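Local coordinates for ABC-type transport system, molybdenum-specific extracellular solute-binding protein (Clostridium difficile, PDB 4KD5) that probably binds molybdate, and perhaps tungstate, outside the cell as the solute-binding component of an ABC transporter, at residues Leu105-Glu117 with Lys139-Val153. Numbering follows the deposited sequence.
Sequences LTTDKVKKIAVGE and KLKDKLVFAKDVKEV. With SBT (2-butanol), chain I.
Lys143 reaches from the segment 139-153 into the loop that leads to strand 113-116. Lys143 CB lies 3.4 Å from Lys111 O and also touches Ile113 CG1. CG stays beside Lys111 O. A bend at chi2 (-144°) turns the chain along the loop, and CD and CE then pass close to Val110 O. The ammonium ends among loop carbonyls. Lys143 NZ donates to Val110 O at 2.6 Å and to Leu105 O at 3.2 Å. Thr107 O is also 2.6 Å from Lys143 NZ, and Val110 CG2 lies beside the ammonium. The carbonyl oxygens would probably stabilise the positive charge.

Beyond Lys143 the two segments run as neighbouring parallel strands, 113-116 and 144-147. They belong to a beta-alpha-beta crossover through helix 122-133, in a fold of the periplasmic binding protein type. Strand 164-168 pairs with the other edge of 113-116. Ile113 N bonds to Lys143 O, and Val115 N meets Val145 O almost head-on (C=O...N angle 173°).

On one face, Ile113 CD1 meets Leu140 CG at 3.8 Å. Val115 and Phe146 point the same way, with CG2 of Val115 3.6 Å from CD1 of Phe146. Gly116 O lies at the ring edge. On the other face, Ala114 CB touches Val153 CG1 at 3.8 Å. Val153 lies one turn after Val150, a predicted molybdate-site residue, in the helix capped by Asp149, whose OD1 accepts from Glu152 N.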
loop_
_atom_site.group_PDB
_atom_site.type_symbol
_atom_site.label_atom_id
_atom_site.label_comp_id
_atom_site.label_asym_id
_atom_site.label_seq_id
_atom_site.Cartn_x
_atom_site.Cartn_y
_atom_site.Cartn_z
ATOM N N LEU A 105 41.200 -16.361 -28.505
ATOM C CA LEU A 105 40.325 -16.396 -29.677
ATOM C C LEU A 105 41.131 -16.219 -30.964
ATOM O O LEU A 105 40.801 -16.787 -32.002
ATOM C CB LEU A 105 39.251 -15.307 -29.599
ATOM C CG LEU A 105 38.163 -15.373 -28.534
ATOM C CD1 LEU A 105 37.176 -14.231 -28.712
ATOM C CD2 LEU A 105 37.436 -16.693 -28.614
ATOM N N THR A 106 42.196 -15.428 -30.881
ATOM C CA THR A 106 43.003 -15.082 -32.049
ATOM C C THR A 106 44.057 -16.146 -32.365
ATOM O O THR A 106 44.561 -16.224 -33.485
ATOM C CB THR A 106 43.694 -13.730 -31.851
ATOM O OG1 THR A 106 42.904 -12.912 -30.981
ATOM C CG2 THR A 106 43.874 -13.024 -33.177
ATOM N N THR A 107 44.385 -16.962 -31.366
ATOM C CA THR A 107 45.413 -17.994 -31.502
ATOM C C THR A 107 44.900 -19.216 -32.259
ATOM O O THR A 107 43.718 -19.308 -32.575
ATOM C CB THR A 107 45.942 -18.443 -30.124
ATOM O OG1 THR A 107 45.048 -19.405 -29.553
ATOM C CG2 THR A 107 46.062 -17.255 -29.190
ATOM N N ASP A 108 45.801 -20.155 -32.531
ATOM C CA ASP A 108 45.449 -21.397 -33.212
ATOM C C ASP A 108 44.847 -22.415 -32.250
ATOM O O ASP A 108 44.415 -23.489 -32.667
ATOM C CB ASP A 108 46.678 -22.003 -33.891
ATOM C CG ASP A 108 46.636 -21.880 -35.404
ATOM O OD1 ASP A 108 46.148 -22.820 -36.068
ATOM O OD2 ASP A 108 47.100 -20.847 -35.932
ATOM N N LYS A 109 44.821 -22.078 -30.965
ATOM C CA LYS A 109 44.278 -22.974 -29.949
ATOM C C LYS A 109 42.783 -23.210 -30.138
ATOM O O LYS A 109 42.284 -24.310 -29.888
ATOM C CB LYS A 109 44.571 -22.435 -28.547
ATOM C CG LYS A 109 46.057 -22.292 -28.270
ATOM C CD LYS A 109 46.355 -22.029 -26.802
ATOM C CE LYS A 109 47.772 -22.492 -26.453
ATOM N NZ LYS A 109 48.449 -21.633 -25.435
ATOM N N VAL A 110 42.073 -22.178 -30.584
ATOM C CA VAL A 110 40.660 -22.328 -30.910
ATOM C C VAL A 110 40.443 -22.300 -32.424
ATOM O O VAL A 110 41.035 -21.493 -33.141
ATOM C CB VAL A 110 39.761 -21.296 -30.163
ATOM C CG1 VAL A 110 40.277 -21.074 -28.749
ATOM C CG2 VAL A 110 39.670 -19.979 -30.915
ATOM N N LYS A 111 39.614 -23.220 -32.905
ATOM C CA LYS A 111 39.346 -23.335 -34.329
ATOM C C LYS A 111 37.886 -23.018 -34.611
ATOM O O LYS A 111 37.548 -22.490 -35.663
ATOM C CB LYS A 111 39.706 -24.740 -34.821
ATOM C CG LYS A 111 41.182 -25.091 -34.657
ATOM C CD LYS A 111 41.477 -26.542 -35.020
ATOM C CE LYS A 111 42.979 -26.814 -35.063
ATOM N NZ LYS A 111 43.672 -26.438 -33.802
ATOM N N LYS A 112 37.022 -23.335 -33.655
ATOM C CA LYS A 112 35.588 -23.158 -33.842
ATOM C C LYS A 112 34.946 -22.409 -32.674
ATOM O O LYS A 112 34.918 -22.901 -31.540
ATOM C CB LYS A 112 34.919 -24.519 -34.089
ATOM C CG LYS A 112 35.523 -25.268 -35.278
ATOM C CD LYS A 112 34.877 -26.616 -35.517
ATOM C CE LYS A 112 33.436 -26.440 -35.908
ATOM N NZ LYS A 112 32.719 -27.737 -36.015
ATOM N N ILE A 113 34.456 -21.205 -32.968
ATOM C CA ILE A 113 33.789 -20.356 -31.983
ATOM C C ILE A 113 32.273 -20.421 -32.171
ATOM O O ILE A 113 31.747 -19.995 -33.201
ATOM C CB ILE A 113 34.262 -18.891 -32.100
ATOM C CG1 ILE A 113 35.770 -18.799 -31.863
ATOM C CG2 ILE A 113 33.519 -17.995 -31.124
ATOM C CD1 ILE A 113 36.346 -17.409 -32.035
ATOM N N ALA A 114 31.569 -20.950 -31.174
ATOM C CA ALA A 114 30.113 -21.080 -31.258
ATOM C C ALA A 114 29.412 -19.816 -30.773
ATOM O O ALA A 114 29.658 -19.352 -29.659
ATOM C CB ALA A 114 29.637 -22.275 -30.462
ATOM N N VAL A 115 28.531 -19.267 -31.608
ATOM C CA VAL A 115 27.700 -18.123 -31.223
ATOM C C VAL A 115 26.272 -18.321 -31.718
ATOM O O VAL A 115 26.031 -19.109 -32.635
ATOM C CB VAL A 115 28.229 -16.787 -31.802
ATOM C CG1 VAL A 115 29.616 -16.457 -31.275
ATOM C CG2 VAL A 115 28.225 -16.832 -33.322
ATOM N N GLY A 116 25.326 -17.600 -31.125
ATOM C CA GLY A 116 23.960 -17.630 -31.615
ATOM C C GLY A 116 23.835 -16.831 -32.902
ATOM O O GLY A 116 24.643 -15.928 -33.151
ATOM N N GLU A 117 22.840 -17.160 -33.724
ATOM C CA GLU A 117 22.595 -16.403 -34.947
ATOM C C GLU A 117 22.340 -14.937 -34.592
ATOM O O GLU A 117 21.500 -14.632 -33.748
ATOM C CB GLU A 117 21.434 -17.014 -35.745
ATOM C CG GLU A 117 21.825 -18.272 -36.528
ATOM C CD GLU A 117 20.652 -19.208 -36.805
ATOM O OE1 GLU A 117 20.901 -20.371 -37.194
ATOM O OE2 GLU A 117 19.488 -18.788 -36.635
ATOM N N LYS A 139 38.426 -10.929 -38.524
ATOM C CA LYS A 139 39.490 -11.915 -38.319
ATOM C C LYS A 139 38.960 -13.307 -37.975
ATOM O O LYS A 139 39.568 -14.315 -38.320
ATOM C CB LYS A 139 40.447 -11.451 -37.211
ATOM C CG LYS A 139 41.161 -10.133 -37.495
ATOM C CD LYS A 139 42.051 -9.685 -36.327
ATOM C CE LYS A 139 43.375 -10.448 -36.274
ATOM N NZ LYS A 139 44.436 -9.682 -35.545
ATOM N N LEU A 140 37.814 -13.348 -37.304
ATOM C CA LEU A 140 37.275 -14.582 -36.733
ATOM C C LEU A 140 36.223 -15.255 -37.613
ATOM O O LEU A 140 35.683 -16.297 -37.249
ATOM C CB LEU A 140 36.680 -14.299 -35.346
ATOM C CG LEU A 140 37.552 -14.462 -34.100
ATOM C CD1 LEU A 140 39.013 -14.240 -34.413
ATOM C CD2 LEU A 140 37.101 -13.520 -32.996
ATOM N N LYS A 141 35.944 -14.660 -38.769
ATOM C CA LYS A 141 34.884 -15.132 -39.659
ATOM C C LYS A 141 35.061 -16.596 -40.068
ATOM O O LYS A 141 34.081 -17.322 -40.260
ATOM C CB LYS A 141 34.792 -14.225 -40.895
ATOM C CG LYS A 141 33.549 -14.432 -41.753
ATOM C CD LYS A 141 33.373 -13.293 -42.750
ATOM C CE LYS A 141 32.578 -13.739 -43.970
ATOM N NZ LYS A 141 31.385 -12.889 -44.233
ATOM N N ASP A 142 36.313 -17.030 -40.174
ATOM C CA ASP A 142 36.625 -18.413 -40.534
ATOM C C ASP A 142 36.412 -19.387 -39.374
ATOM O O ASP A 142 36.404 -20.602 -39.574
ATOM C CB ASP A 142 38.063 -18.517 -41.050
ATOM C CG ASP A 142 39.055 -17.788 -40.165
ATOM O OD1 ASP A 142 38.992 -16.543 -40.107
ATOM O OD2 ASP A 142 39.911 -18.452 -39.544
ATOM N N LYS A 143 36.226 -18.852 -38.168
ATOM C CA LYS A 143 36.046 -19.676 -36.976
ATOM C C LYS A 143 34.596 -19.711 -36.509
ATOM O O LYS A 143 34.177 -20.636 -35.819
ATOM C CB LYS A 143 36.932 -19.162 -35.838
ATOM C CG LYS A 143 38.395 -18.968 -36.203
ATOM C CD LYS A 143 39.295 -19.332 -35.023
ATOM C CE LYS A 143 40.659 -18.655 -35.124
ATOM N NZ LYS A 143 41.585 -19.076 -34.032
ATOM N N LEU A 144 33.840 -18.687 -36.883
ATOM C CA LEU A 144 32.476 -18.508 -36.394
ATOM C C LEU A 144 31.485 -19.554 -36.924
ATOM O O LEU A 144 31.304 -19.699 -38.138
ATOM C CB LEU A 144 31.978 -17.102 -36.744
ATOM C CG LEU A 144 32.006 -16.037 -35.647
ATOM C CD1 LEU A 144 32.850 -16.458 -34.460
ATOM C CD2 LEU A 144 32.482 -14.697 -36.182
ATOM N N VAL A 145 30.852 -20.286 -36.006
ATOM C CA VAL A 145 29.731 -21.170 -36.341
ATOM C C VAL A 145 28.484 -20.712 -35.580
ATOM O O VAL A 145 28.582 -20.233 -34.450
ATOM C CB VAL A 145 30.047 -22.650 -36.046
ATOM C CG1 VAL A 145 30.933 -23.227 -37.126
ATOM C CG2 VAL A 145 30.711 -22.796 -34.691
ATOM N N PHE A 146 27.315 -20.861 -36.195
ATOM C CA PHE A 146 26.108 -20.232 -35.670
ATOM C C PHE A 146 25.020 -21.223 -35.235
ATOM O O PHE A 146 24.564 -22.048 -36.029
ATOM C CB PHE A 146 25.553 -19.242 -36.701
ATOM C CG PHE A 146 26.529 -18.161 -37.093
ATOM C CD1 PHE A 146 26.510 -16.929 -36.456
ATOM C CD2 PHE A 146 27.470 -18.377 -38.095
ATOM C CE1 PHE A 146 27.406 -15.931 -36.810
ATOM C CE2 PHE A 146 28.370 -17.384 -38.451
ATOM C CZ PHE A 146 28.337 -16.161 -37.811
ATOM N N ALA A 147 24.611 -21.125 -33.969
ATOM C CA ALA A 147 23.593 -22.016 -33.399
ATOM C C ALA A 147 22.202 -21.380 -33.347
ATOM O O ALA A 147 22.071 -20.153 -33.358
ATOM C CB ALA A 147 24.006 -22.482 -32.021
ATOM N N LYS A 148 21.173 -22.223 -33.257
ATOM C CA LYS A 148 19.782 -21.771 -33.235
ATOM C C LYS A 148 19.395 -21.181 -31.882
ATOM O O LYS A 148 18.461 -20.384 -31.793
ATOM C CB LYS A 148 18.838 -22.926 -33.575
ATOM C CG LYS A 148 18.916 -24.102 -32.605
ATOM C CD LYS A 148 17.947 -25.214 -32.994
ATOM C CE LYS A 148 18.003 -26.371 -31.996
ATOM N NZ LYS A 148 16.998 -27.436 -32.300
ATOM N N ASP A 149 20.111 -21.591 -30.835
ATOM C CA ASP A 149 19.934 -21.035 -29.495
ATOM C C ASP A 149 21.102 -21.377 -28.570
ATOM O O ASP A 149 21.979 -22.167 -28.933
ATOM C CB ASP A 149 18.596 -21.471 -28.877
ATOM C CG ASP A 149 18.333 -22.963 -29.007
ATOM O OD1 ASP A 149 19.282 -23.763 -28.890
ATOM O OD2 ASP A 149 17.160 -23.334 -29.216
ATOM N N VAL A 150 21.110 -20.782 -27.377
ATOM C CA VAL A 150 22.210 -20.981 -26.431
ATOM C C VAL A 150 22.331 -22.421 -25.953
ATOM O O VAL A 150 23.399 -22.853 -25.519
ATOM C CB VAL A 150 22.085 -20.060 -25.203
ATOM C CG1 VAL A 150 22.372 -18.632 -25.582
ATOM C CG2 VAL A 150 20.694 -20.172 -24.601
ATOM N N LYS A 151 21.227 -23.154 -26.030
ATOM C CA LYS A 151 21.210 -24.554 -25.630
ATOM C C LYS A 151 22.012 -25.389 -26.625
ATOM O O LYS A 151 22.650 -26.378 -26.256
ATOM C CB LYS A 151 19.765 -25.050 -25.536
ATOM C CG LYS A 151 19.567 -26.292 -24.681
ATOM C CD LYS A 151 18.082 -26.559 -24.467
ATOM C CE LYS A 151 17.847 -27.669 -23.455
ATOM N NZ LYS A 151 16.398 -27.828 -23.136
ATOM N N GLU A 152 21.989 -24.979 -27.889
ATOM C CA GLU A 152 22.800 -25.639 -28.908
ATOM C C GLU A 152 24.269 -25.217 -28.798
ATOM O O GLU A 152 25.171 -26.023 -29.042
ATOM C CB GLU A 152 22.249 -25.362 -30.315
ATOM C CG GLU A 152 22.941 -26.158 -31.412
ATOM C CD GLU A 152 22.193 -26.137 -32.737
ATOM O OE1 GLU A 152 21.913 -25.037 -33.259
ATOM O OE2 GLU A 152 21.891 -27.230 -33.262
ATOM N N VAL A 153 24.505 -23.961 -28.418
ATOM C CA VAL A 153 25.864 -23.462 -28.212
ATOM C C VAL A 153 26.566 -24.280 -27.134
ATOM O O VAL A 153 27.679 -24.761 -27.335
ATOM C CB VAL A 153 25.875 -21.971 -27.827
ATOM C CG1 VAL A 153 27.285 -21.506 -27.529
ATOM C CG2 VAL A 153 25.290 -21.129 -28.942
HETATM C C1 SBT I . 49.078 -17.358 -33.527
HETATM C C2 SBT I . 49.616 -18.689 -33.023
HETATM C C3 SBT I . 49.374 -18.854 -31.530
HETATM C C4 SBT I . 50.030 -17.735 -30.752
HETATM O OH SBT I . 48.973 -19.755 -33.725
#